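Local coordinates for sister chromatid cohesion protein (Chaetomium thermophilum, PDB 5T8V) that probably loads cohesin onto chromatin, and is represented by its C-terminal fragment, built largely of HEAT repeats, at residues I346-E350 against Y567-E571; G353-H357 against D559-R564; L364-S368 against G541-C545; E425-R429 against L601-F606; T513-Q518 against A532-I537. One frame throughout, in Å; residues are numbered along the deposited sequence.

Interaction 1 (I346-E350 against Y567-E571)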
# COMPACT_ATOMS: atom_id res chain seq x y z
N ILE A 346 -29.23 5.52 50.29
CA ILE A 346 -28.72 5.46 51.65
C ILE A 346 -28.26 6.85 52.08
O ILE A 346 -28.23 7.16 53.28
CB ILE A 346 -27.58 4.42 51.78
CG1 ILE A 346 -28.09 3.01 51.50
CG2 ILE A 346 -26.96 4.47 53.18
CD1 ILE A 346 -28.21 2.65 50.03
N ILE A 347 -27.92 7.70 51.11
CA ILE A 347 -27.43 9.05 51.36
C ILE A 347 -28.52 10.04 50.96
O ILE A 347 -29.25 9.82 49.98
CB ILE A 347 -26.13 9.33 50.59
CG1 ILE A 347 -25.00 8.44 51.10
CG2 ILE A 347 -25.73 10.80 50.72
CD1 ILE A 347 -24.96 7.07 50.46
N GLN A 348 -28.62 11.13 51.72
CA GLN A 348 -29.52 12.23 51.36
C GLN A 348 -28.87 13.59 51.57
O GLN A 348 -29.56 14.61 51.48
CB GLN A 348 -30.82 12.15 52.17
CG GLN A 348 -31.71 10.96 51.84
CD GLN A 348 -31.26 9.68 52.53
OE1 GLN A 348 -30.34 9.69 53.35
NE2 GLN A 348 -31.91 8.57 52.20
N SER A 349 -27.56 13.64 51.83
CA SER A 349 -26.85 14.89 52.06
C SER A 349 -25.51 14.85 51.34
O SER A 349 -24.87 13.79 51.28
CB SER A 349 -26.65 15.14 53.56
OG SER A 349 -25.95 14.06 54.16
N GLU A 350 -25.09 15.99 50.81
CA GLU A 350 -23.83 16.04 50.08
C GLU A 350 -22.65 15.72 50.99
O GLU A 350 -21.62 15.24 50.51
CB GLU A 350 -23.64 17.42 49.44
CG GLU A 350 -22.27 17.60 48.79
CD GLU A 350 -22.23 18.78 47.84
OE1 GLU A 350 -23.30 19.24 47.40
OE2 GLU A 350 -21.11 19.24 47.52
N TYR A 567 -22.99 11.86 44.70
CA TYR A 567 -24.24 12.45 45.16
C TYR A 567 -24.77 13.45 44.14
O TYR A 567 -25.93 13.37 43.70
CB TYR A 567 -24.04 13.12 46.52
CG TYR A 567 -25.24 13.93 46.98
CD1 TYR A 567 -26.30 13.31 47.64
CD2 TYR A 567 -25.31 15.29 46.75
CE1 TYR A 567 -27.39 14.05 48.07
CE2 TYR A 567 -26.40 16.03 47.17
CZ TYR A 567 -27.44 15.40 47.83
OH TYR A 567 -28.53 16.14 48.25
N ARG A 568 -23.93 14.41 43.74
CA ARG A 568 -24.36 15.45 42.80
C ARG A 568 -24.95 14.83 41.54
O ARG A 568 -26.08 15.16 41.15
CB ARG A 568 -23.18 16.35 42.45
CG ARG A 568 -22.67 17.16 43.63
CD ARG A 568 -21.33 17.82 43.32
NE ARG A 568 -20.76 18.45 44.50
CZ ARG A 568 -19.53 18.95 44.56
NH1 ARG A 568 -18.72 18.89 43.51
NH2 ARG A 568 -19.10 19.51 45.69
N LEU A 569 -24.20 13.94 40.89
CA LEU A 569 -24.68 13.36 39.63
C LEU A 569 -25.94 12.54 39.84
O LEU A 569 -26.79 12.48 38.94
CB LEU A 569 -23.58 12.51 39.00
CG LEU A 569 -22.71 13.24 37.97
CD1 LEU A 569 -23.51 13.61 36.73
CD2 LEU A 569 -22.06 14.47 38.59
N ARG A 570 -26.09 11.90 40.99
CA ARG A 570 -27.34 11.19 41.28
C ARG A 570 -28.51 12.17 41.30
O ARG A 570 -29.53 11.96 40.62
CB ARG A 570 -27.22 10.44 42.61
CG ARG A 570 -28.29 9.39 42.83
CD ARG A 570 -29.18 9.74 44.01
NE ARG A 570 -28.42 9.85 45.26
CZ ARG A 570 -28.92 10.32 46.40
NH1 ARG A 570 -30.18 10.74 46.46
NH2 ARG A 570 -28.15 10.38 47.48
N GLU A 571 -28.38 13.26 42.06
CA GLU A 571 -29.42 14.28 42.08
C GLU A 571 -29.68 14.84 40.69
O GLU A 571 -30.83 15.17 40.36
CB GLU A 571 -29.03 15.41 43.04
CG GLU A 571 -28.86 14.99 44.49
CD GLU A 571 -30.19 14.72 45.19
OE1 GLU A 571 -31.15 14.30 44.51
OE2 GLU A 571 -30.26 14.93 46.42
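I347, S349 and E350 lie against Y567, R568 and R570, where the turn leading into helix 350-355 rests on helix 556-574 of this HEAT-repeat solenoid. The polar bonds across the contact come from two arginines. R570 gives an N-H of NH2 to I347 O at 2.8 Å; its chain bends about the CB-CG and CG-CD bonds to arrive there, and the donor stands well above the carbonyl plane, away from a lone pair. A backbone oxygen that belongs to no regular structure thereby gains a charged partner. R568 works on the other side of Y567, where it forms a salt bridge with E350. Its NH2 lies 2.7 Å from E350 OE2, while a weak bond runs from NE to the same oxygen at 3.1 Å. OE2 is met on its syn side and lies in the guanidinium plane, although the two charged groups are turned 71° apart. E350 reaches it with an extended chain, CG anti to the backbone N (chi1 173°). S349 is the N-cap of helix 350-355, its OG accepting from Q352 N, and R568 also makes a cation-pi contact with W506. Between the two arginines the flat Y567 ring suits a backbone that passes over it: one face carries S349 C and E350 N, the opposite face E571 CG. I347 adds an apolar touch from its CG2, 4.0 Å from Y567 CD1.

Interaction 2 (G353-H357 against D559-R564)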
# COMPACT_ATOMS: atom_id res chain seq x y z
N GLY A 353 -22.15 11.86 51.62
CA GLY A 353 -21.59 11.16 50.48
C GLY A 353 -20.08 11.27 50.39
O GLY A 353 -19.43 10.40 49.81
N ALA A 354 -19.50 12.33 50.96
CA ALA A 354 -18.05 12.48 50.93
C ALA A 354 -17.37 11.53 51.91
O ALA A 354 -16.25 11.08 51.66
CB ALA A 354 -17.67 13.92 51.24
N SER A 355 -18.03 11.20 53.02
CA SER A 355 -17.46 10.29 54.01
C SER A 355 -17.76 8.83 53.68
O SER A 355 -16.88 7.98 53.82
CB SER A 355 -17.99 10.62 55.40
OG SER A 355 -19.41 10.58 55.43
N GLN A 356 -18.97 8.53 53.24
CA GLN A 356 -19.34 7.19 52.79
C GLN A 356 -19.28 7.10 51.27
O GLN A 356 -20.20 6.62 50.60
CB GLN A 356 -20.73 6.83 53.30
CG GLN A 356 -20.98 7.27 54.74
CD GLN A 356 -22.26 6.68 55.31
OE1 GLN A 356 -23.15 7.41 55.74
NE2 GLN A 356 -22.35 5.36 55.32
N HIS A 357 -18.16 7.57 50.71
CA HIS A 357 -18.02 7.69 49.26
C HIS A 357 -18.34 6.38 48.55
O HIS A 357 -18.91 6.39 47.45
CB HIS A 357 -16.61 8.17 48.91
CG HIS A 357 -15.53 7.53 49.72
ND1 HIS A 357 -15.03 6.28 49.44
CD2 HIS A 357 -14.86 7.96 50.82
CE1 HIS A 357 -14.09 5.97 50.32
NE2 HIS A 357 -13.97 6.97 51.17
N ASP A 559 -11.16 10.04 47.08
CA ASP A 559 -12.39 9.27 47.25
C ASP A 559 -13.52 10.14 47.76
O ASP A 559 -14.68 9.95 47.37
CB ASP A 559 -12.14 8.11 48.21
CG ASP A 559 -11.03 7.20 47.75
OD1 ASP A 559 -10.85 7.06 46.52
OD2 ASP A 559 -10.33 6.63 48.61
N GLN A 560 -13.22 11.10 48.64
CA GLN A 560 -14.26 11.98 49.15
C GLN A 560 -14.83 12.86 48.04
O GLN A 560 -16.06 12.96 47.88
CB GLN A 560 -13.71 12.83 50.29
CG GLN A 560 -13.20 12.01 51.47
CD GLN A 560 -12.99 12.84 52.71
OE1 GLN A 560 -12.65 14.02 52.64
NE2 GLN A 560 -13.18 12.21 53.87
N GLU A 561 -13.95 13.50 47.26
CA GLU A 561 -14.42 14.27 46.11
C GLU A 561 -15.26 13.41 45.18
O GLU A 561 -16.31 13.85 44.69
CB GLU A 561 -13.22 14.85 45.36
CG GLU A 561 -13.58 15.62 44.10
CD GLU A 561 -14.45 16.83 44.38
OE1 GLU A 561 -14.54 17.24 45.56
OE2 GLU A 561 -15.05 17.38 43.42
N LEU A 562 -14.83 12.17 44.93
CA LEU A 562 -15.60 11.28 44.07
C LEU A 562 -16.96 10.97 44.68
O LEU A 562 -17.94 10.78 43.95
CB LEU A 562 -14.83 9.99 43.82
CG LEU A 562 -13.66 10.11 42.83
CD1 LEU A 562 -12.78 8.88 42.89
CD2 LEU A 562 -14.18 10.32 41.41
N GLY A 563 -17.05 10.91 46.01
CA GLY A 563 -18.34 10.72 46.65
C GLY A 563 -19.25 11.91 46.47
O GLY A 563 -20.45 11.76 46.20
N ARG A 564 -18.70 13.12 46.60
CA ARG A 564 -19.48 14.32 46.33
C ARG A 564 -20.00 14.31 44.90
O ARG A 564 -21.18 14.57 44.65
CB ARG A 564 -18.64 15.57 46.58
CG ARG A 564 -18.10 15.68 48.00
CD ARG A 564 -17.07 16.79 48.11
NE ARG A 564 -16.21 16.61 49.28
CZ ARG A 564 -15.06 17.26 49.46
NH1 ARG A 564 -14.63 18.13 48.56
NH2 ARG A 564 -14.34 17.03 50.55
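H357 and A354 settle against D559, Q560 and G563 in a close helix-helix approach, made at the break between helices 350-355 and 357-391 of the HEAT-repeat array. Backbone contacts set the spacing. G563 has no side chain, and its CA comes within 4.0 Å of H357 CA; the same CA makes a CA-H...O contact of 3.4 Å with G353 O. A second such contact joins Q560 CA to A354 O at 3.3 Å. Both use carbonyls near the end of helix 350-355, where oxygens begin to run short of helical donors. The aromatic contact is a CH-pi interaction: D559 CB sits over the centre of the H357 imidazole, 3.5 Å from its centroid and 5° off the ring normal. The histidine presents this face because CG is placed between the backbone N and the carbonyl carbon (chi1 42°), while its ND1 is hydrogen-bonded to Y548 OH on helix 527-550. Van der Waals contact with the arginine falls to A354, whose small methyl fits beside the extended chain of R564. The charge of R564 is met within its own helix by a salt bridge to E561, in which the hydrogen bond is weak. A354 CB itself lies in the guanidinium plane at the edge, 3.6 Å from R564 NE.

Interaction 3 (L364-S368 against G541-C545)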
# COMPACT_ATOMS: atom_id res chain seq x y z
N LEU A 364 -25.00 5.69 42.78
CA LEU A 364 -24.89 6.23 41.44
C LEU A 364 -24.81 5.12 40.41
O LEU A 364 -25.40 5.22 39.32
CB LEU A 364 -23.68 7.15 41.32
CG LEU A 364 -23.42 7.68 39.91
CD1 LEU A 364 -24.64 8.40 39.35
CD2 LEU A 364 -22.22 8.61 39.91
N ASP A 365 -24.10 4.04 40.72
CA ASP A 365 -23.99 2.92 39.79
C ASP A 365 -25.36 2.32 39.52
O ASP A 365 -25.74 2.10 38.36
CB ASP A 365 -23.03 1.87 40.34
CG ASP A 365 -22.86 0.69 39.41
OD1 ASP A 365 -22.24 0.87 38.34
OD2 ASP A 365 -23.33 -0.41 39.75
N THR A 366 -26.14 2.08 40.58
CA THR A 366 -27.45 1.46 40.39
C THR A 366 -28.39 2.35 39.59
O THR A 366 -29.20 1.86 38.80
CB THR A 366 -28.09 1.11 41.74
OG1 THR A 366 -28.28 2.32 42.50
CG2 THR A 366 -27.21 0.15 42.53
N ILE A 367 -28.30 3.67 39.78
CA ILE A 367 -29.22 4.54 39.04
C ILE A 367 -28.76 4.75 37.60
O ILE A 367 -29.60 4.88 36.70
CB ILE A 367 -29.40 5.89 39.76
CG1 ILE A 367 -30.54 6.67 39.10
CG2 ILE A 367 -28.12 6.70 39.72
CD1 ILE A 367 -30.90 7.97 39.80
N SER A 368 -27.46 4.80 37.35
CA SER A 368 -26.95 5.22 36.05
C SER A 368 -26.73 4.06 35.09
O SER A 368 -26.94 4.23 33.88
CB SER A 368 -25.64 6.00 36.22
OG SER A 368 -24.58 5.15 36.64
N GLY A 541 -21.94 10.33 35.15
CA GLY A 541 -22.09 9.48 36.32
C GLY A 541 -21.38 8.15 36.17
O GLY A 541 -20.64 7.71 37.06
N SER A 542 -21.59 7.49 35.03
CA SER A 542 -20.96 6.19 34.80
C SER A 542 -19.44 6.30 34.84
O SER A 542 -18.76 5.43 35.39
CB SER A 542 -21.41 5.61 33.47
OG SER A 542 -20.77 4.37 33.22
N LYS A 543 -18.89 7.37 34.26
CA LYS A 543 -17.44 7.53 34.29
C LYS A 543 -16.94 7.79 35.71
O LYS A 543 -15.85 7.34 36.07
CB LYS A 543 -17.01 8.65 33.35
CG LYS A 543 -17.11 8.29 31.88
CD LYS A 543 -16.10 7.22 31.49
CE LYS A 543 -16.26 6.79 30.04
NZ LYS A 543 -15.31 5.70 29.68
N ILE A 544 -17.71 8.50 36.52
CA ILE A 544 -17.38 8.63 37.94
C ILE A 544 -17.27 7.24 38.57
O ILE A 544 -16.27 6.91 39.22
CB ILE A 544 -18.42 9.50 38.66
CG1 ILE A 544 -18.31 10.95 38.18
CG2 ILE A 544 -18.23 9.44 40.18
CD1 ILE A 544 -19.54 11.77 38.47
N CYS A 545 -18.29 6.41 38.36
CA CYS A 545 -18.28 5.07 38.96
C CYS A 545 -17.07 4.27 38.48
O CYS A 545 -16.39 3.62 39.29
CB CYS A 545 -19.58 4.35 38.63
SG CYS A 545 -21.03 5.11 39.36
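L364 meets G541, I544 and C545 without any aromatic ring; the flat group with two defined faces is the peptide carbonyl of L364 itself. Its oxygen is approached on one face by S368 N and on the opposite face by S368 OG, at 2.9 and 2.8 Å, with the hydroxyl donor 37° out of the carbonyl plane. S368 can add this second bond because its OG stands between the backbone N and the carbonyl carbon (chi1 69°), folded back toward the preceding turn of the helix. A serine is thus accommodated on a buried helix face, while OG still lies near the backbone of S542.

The contact joins helices 357-391 and 527-550 of the HEAT-repeat stack, whose segments run at 142° to each other with axes 9.2 Å apart. G541 presents bare backbone, over which the leucine fork spreads: L364 CD2 lies 3.4 Å from G541 O and 4.1 Å from I544 CG2. C545 sends SG toward the start of the facing segment, 3.6 Å from L364 CG and close to D365 N. I544 continues this apolar layer to L565 and L569 on helix 556-574. With no hydrogen bond between the segments, the two helices are held here by dispersion, with L364 fitted against the bare backbone of G541 and the small C545, and the S368 hydroxyl donates within its own helix, to L364 O.

Interaction 4 (E425-R429 against L601-F606)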
# COMPACT_ATOMS: atom_id res chain seq x y z
N GLU A 425 -20.95 8.85 18.96
CA GLU A 425 -19.85 8.04 19.44
C GLU A 425 -20.32 6.65 19.85
O GLU A 425 -19.55 5.69 19.78
CB GLU A 425 -19.15 8.73 20.61
CG GLU A 425 -17.97 7.95 21.20
CD GLU A 425 -18.39 6.89 22.20
OE1 GLU A 425 -19.52 6.97 22.73
OE2 GLU A 425 -17.59 5.96 22.45
N LEU A 426 -21.57 6.52 20.30
CA LEU A 426 -22.07 5.22 20.73
C LEU A 426 -22.38 4.33 19.53
O LEU A 426 -21.97 3.16 19.48
CB LEU A 426 -23.31 5.40 21.60
CG LEU A 426 -24.00 4.13 22.10
CD1 LEU A 426 -23.01 3.20 22.79
CD2 LEU A 426 -25.13 4.50 23.04
N LEU A 427 -23.10 4.88 18.54
CA LEU A 427 -23.37 4.13 17.32
C LEU A 427 -22.07 3.74 16.62
O LEU A 427 -21.88 2.59 16.22
CB LEU A 427 -24.25 4.96 16.40
CG LEU A 427 -25.68 5.19 16.90
CD1 LEU A 427 -26.31 6.38 16.21
CD2 LEU A 427 -26.51 3.94 16.67
N LEU A 428 -21.15 4.70 16.48
CA LEU A 428 -19.86 4.41 15.86
C LEU A 428 -19.05 3.43 16.69
O LEU A 428 -18.31 2.62 16.13
CB LEU A 428 -19.07 5.71 15.67
CG LEU A 428 -19.60 6.67 14.60
CD1 LEU A 428 -18.96 8.04 14.75
CD2 LEU A 428 -19.35 6.11 13.22
N ARG A 429 -19.17 3.48 18.01
CA ARG A 429 -18.45 2.55 18.87
C ARG A 429 -18.91 1.12 18.63
O ARG A 429 -18.10 0.22 18.39
CB ARG A 429 -18.63 2.93 20.34
CG ARG A 429 -17.83 2.07 21.31
CD ARG A 429 -18.56 1.92 22.64
NE ARG A 429 -18.85 3.21 23.26
CZ ARG A 429 -19.60 3.37 24.34
NH1 ARG A 429 -20.16 2.31 24.93
NH2 ARG A 429 -19.81 4.58 24.83
N LEU A 601 -14.14 12.60 24.17
CA LEU A 601 -14.17 11.57 23.14
C LEU A 601 -12.84 10.83 23.06
O LEU A 601 -12.82 9.61 22.85
CB LEU A 601 -14.52 12.19 21.79
CG LEU A 601 -15.98 12.59 21.58
CD1 LEU A 601 -16.13 13.33 20.27
CD2 LEU A 601 -16.91 11.38 21.62
N LEU A 602 -11.72 11.54 23.22
CA LEU A 602 -10.43 10.87 23.15
C LEU A 602 -10.31 9.74 24.17
O LEU A 602 -9.52 8.82 23.96
CB LEU A 602 -9.29 11.87 23.36
CG LEU A 602 -9.06 12.88 22.24
CD1 LEU A 602 -7.95 13.84 22.64
CD2 LEU A 602 -8.72 12.19 20.93
N ARG A 603 -11.07 9.80 25.26
CA ARG A 603 -11.07 8.75 26.26
C ARG A 603 -12.27 7.81 26.12
O ARG A 603 -12.47 6.95 26.99
CB ARG A 603 -11.06 9.37 27.66
CG ARG A 603 -9.97 10.40 27.87
CD ARG A 603 -8.58 9.84 27.59
NE ARG A 603 -8.27 8.69 28.43
CZ ARG A 603 -7.07 8.13 28.52
NH1 ARG A 603 -6.06 8.61 27.82
NH2 ARG A 603 -6.89 7.09 29.32
N SER A 604 -13.06 7.96 25.07
CA SER A 604 -14.16 7.05 24.81
C SER A 604 -13.62 5.74 24.23
O SER A 604 -12.53 5.68 23.68
CB SER A 604 -15.18 7.66 23.86
OG SER A 604 -14.68 7.70 22.53
N GLN A 605 -14.42 4.68 24.37
CA GLN A 605 -14.00 3.38 23.88
C GLN A 605 -13.82 3.39 22.37
O GLN A 605 -13.03 2.61 21.83
CB GLN A 605 -15.02 2.31 24.29
CG GLN A 605 -14.60 0.90 23.94
CD GLN A 605 -15.65 -0.13 24.31
OE1 GLN A 605 -16.64 0.18 24.97
NE2 GLN A 605 -15.42 -1.37 23.88
N PHE A 606 -14.54 4.27 21.66
CA PHE A 606 -14.40 4.35 20.21
C PHE A 606 -13.03 4.89 19.82
O PHE A 606 -12.26 4.22 19.11
CB PHE A 606 -15.51 5.23 19.63
CG PHE A 606 -15.32 5.57 18.19
CD1 PHE A 606 -15.34 4.59 17.22
CD2 PHE A 606 -15.15 6.89 17.79
CE1 PHE A 606 -15.17 4.90 15.88
CE2 PHE A 606 -14.98 7.21 16.46
CZ PHE A 606 -14.99 6.21 15.50
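L601 O, on the residue whose CD2 packs 3.6 Å from E425 CB, is gripped by two donors from S604. The hydroxyl OG gives a bond of 2.7 Å, lying in the carbonyl plane on a lone pair, and S604 N adds another at 2.8 Å. S604 thus folds back on the C-terminal part of helix 590-602, and the loop that follows it meets helix 423-440 in the HEAT-repeat array. Serine suits the turn because its short hydroxyl can reach the carbonyl three residues earlier.

E425 faces this turn with a chain bent at CG, so that its methylenes lie along L601 while its carboxylate approaches the side chain of S604. R429, one turn on in the same helix, holds that carboxylate side-on in a salt bridge: NE bonds to E425 OE2 at 3.1 Å and NH2 to E425 OE1 at 3.2 Å. OE2 lies almost in the guanidinium plane, whereas OE1 lies some way out of it and uses its syn lone pair. L426 CD1 covers one face of the guanidinium. Q605 crosses the arginine chain at about a right angle, its OE1 3.5 Å from R429 CD.

F606 supplies the large apolar surface. One ring face receives L428 CB in a CH-pi contact, 4.1 Å from the centroid and 14° off the normal, and I463 of helix 446-474 also touches this side chain. E425 is buried, and its pairing with R429 is consistent with a largely neutralised carboxylate; since no hydrogen bond crosses between the segments, van der Waals contacts of E425, L428 and R429 with L601, S604, Q605 and F606 join them.

Interaction 5 (T513-Q518 against A532-I537)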
# COMPACT_ATOMS: atom_id res chain seq x y z
N THR A 513 -19.25 21.12 28.97
CA THR A 513 -20.15 20.69 27.90
C THR A 513 -21.61 20.86 28.33
O THR A 513 -22.43 21.41 27.58
CB THR A 513 -19.87 19.24 27.52
OG1 THR A 513 -18.49 19.09 27.18
CG2 THR A 513 -20.72 18.82 26.34
N LEU A 514 -21.94 20.41 29.54
CA LEU A 514 -23.32 20.50 29.99
C LEU A 514 -23.76 21.94 30.18
O LEU A 514 -24.91 22.29 29.89
CB LEU A 514 -23.50 19.71 31.29
CG LEU A 514 -23.59 18.19 31.10
CD1 LEU A 514 -23.45 17.47 32.43
CD2 LEU A 514 -24.90 17.81 30.43
N GLU A 515 -22.87 22.81 30.67
CA GLU A 515 -23.23 24.21 30.84
C GLU A 515 -23.43 24.89 29.49
O GLU A 515 -24.32 25.75 29.35
CB GLU A 515 -22.16 24.93 31.66
CG GLU A 515 -22.08 24.47 33.11
CD GLU A 515 -23.30 24.84 33.92
OE1 GLU A 515 -24.14 25.62 33.41
OE2 GLU A 515 -23.43 24.36 35.06
N TYR A 516 -22.63 24.53 28.50
CA TYR A 516 -22.83 25.05 27.15
C TYR A 516 -24.19 24.63 26.61
O TYR A 516 -25.01 25.47 26.22
CB TYR A 516 -21.70 24.58 26.24
CG TYR A 516 -21.86 25.00 24.80
CD1 TYR A 516 -21.62 26.30 24.40
CD2 TYR A 516 -22.26 24.08 23.83
CE1 TYR A 516 -21.77 26.69 23.08
CE2 TYR A 516 -22.41 24.46 22.51
CZ TYR A 516 -22.16 25.76 22.14
OH TYR A 516 -22.31 26.14 20.82
N LEU A 517 -24.44 23.32 26.57
CA LEU A 517 -25.74 22.83 26.11
C LEU A 517 -26.88 23.49 26.87
O LEU A 517 -27.94 23.74 26.30
CB LEU A 517 -25.81 21.31 26.24
CG LEU A 517 -24.84 20.49 25.39
CD1 LEU A 517 -25.05 19.01 25.67
CD2 LEU A 517 -25.01 20.77 23.91
N GLN A 518 -26.67 23.77 28.16
CA GLN A 518 -27.69 24.43 28.96
C GLN A 518 -27.94 25.85 28.45
O GLN A 518 -29.09 26.23 28.19
CB GLN A 518 -27.27 24.47 30.42
CG GLN A 518 -28.33 25.02 31.36
CD GLN A 518 -29.51 24.09 31.53
OE1 GLN A 518 -29.44 23.12 32.29
NE2 GLN A 518 -30.59 24.37 30.82
N ALA A 532 -29.90 15.20 24.75
CA ALA A 532 -28.44 15.17 24.73
C ALA A 532 -27.88 15.46 26.11
O ALA A 532 -26.91 14.82 26.54
CB ALA A 532 -27.91 16.18 23.71
N MET A 533 -28.48 16.40 26.83
CA MET A 533 -27.99 16.75 28.16
C MET A 533 -28.14 15.59 29.13
O MET A 533 -27.19 15.23 29.83
CB MET A 533 -28.72 17.99 28.67
CG MET A 533 -28.01 19.29 28.35
SD MET A 533 -28.70 20.70 29.22
CE MET A 533 -30.08 21.11 28.15
N THR A 534 -29.33 14.99 29.20
CA THR A 534 -29.50 13.86 30.12
C THR A 534 -28.56 12.72 29.77
O THR A 534 -27.94 12.11 30.66
CB THR A 534 -30.96 13.38 30.10
OG1 THR A 534 -31.34 13.03 28.77
CG2 THR A 534 -31.89 14.46 30.63
N PHE A 535 -28.43 12.42 28.48
CA PHE A 535 -27.49 11.39 28.03
C PHE A 535 -26.08 11.66 28.55
O PHE A 535 -25.45 10.80 29.17
CB PHE A 535 -27.51 11.33 26.50
CG PHE A 535 -26.79 10.16 25.91
CD1 PHE A 535 -25.42 10.21 25.67
CD2 PHE A 535 -27.48 9.01 25.56
CE1 PHE A 535 -24.76 9.13 25.11
CE2 PHE A 535 -26.82 7.93 25.00
CZ PHE A 535 -25.46 7.99 24.78
N ILE A 536 -25.58 12.88 28.31
CA ILE A 536 -24.23 13.21 28.76
C ILE A 536 -24.13 13.12 30.28
O ILE A 536 -23.11 12.69 30.82
CB ILE A 536 -23.83 14.60 28.24
CG1 ILE A 536 -23.44 14.50 26.77
CG2 ILE A 536 -22.67 15.19 29.05
CD1 ILE A 536 -23.30 15.83 26.07
N ILE A 537 -25.18 13.53 30.99
CA ILE A 537 -25.17 13.44 32.45
C ILE A 537 -24.98 12.00 32.89
O ILE A 537 -24.19 11.70 33.80
CB ILE A 537 -26.46 14.05 33.03
CG1 ILE A 537 -26.49 15.56 32.79
CG2 ILE A 537 -26.56 13.78 34.53
CD1 ILE A 537 -27.85 16.19 33.02
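L514 and L517 interlock with M533, I536 and I537 where helices 509-520 and 527-550 pack antiparallel, the kind of helix pairing from which HEAT-repeat solenoids are made. The segments lie at 168° with their axes 10.1 Å apart, a spacing filled by branched and long apolar side chains. L514 is one bump: its forked end drops into the hollow bounded by M533, I536 and I537. CD1 comes 3.6 Å from I537 CG1, and CD2 comes 3.7 Å from I536 CG2 and rests near M533 O. L514 and I536 slide past each other in opposite directions, which lets their branches overlap.

L517 and I536 instead reach tip to tip, with 3.7 Å between L517 CD1 and I536 CD1. T513 crosses I536 at about a right angle, its CG2 against the same I536 CD1, while its OG1 is hydrogen-bonded to P509 O within its own helix. Small A532 offers just a methyl beyond L517 CD1. M533 is the return bump, a flexible unbranched chain suited to the groove beside L517 and Q518: its CG lies 3.7 Å from L517 CB. Bending at the thioether (chi3 -83°) turns the terminal methyl along the facing helix, with M533 SD 3.8 Å from Q518 N.

How the interactions relate
From the N terminus, residues 346-350, 353-357, 364-368, 425-429 and 513-518 each wait for a later partner. Interaction 5 closes first, a short loop between helices 509-520 and 527-550. Interaction 3 then closes around it, interaction 2 around that and interaction 1 outermost, a nested set that ties helices 350-355 and 357-391 to helices 527-550 and 556-574. Interactions 1 and 2 share helix 556-574, with centres about 10 Å apart; interactions 3 and 5 share helix 527-550. Interaction 4 closes last: it encloses interaction 5 but crosses 1, 2 and 3, joining helix 423-440 to the end of helix 590-602. L426 touching F535 links interactions 4 and 5.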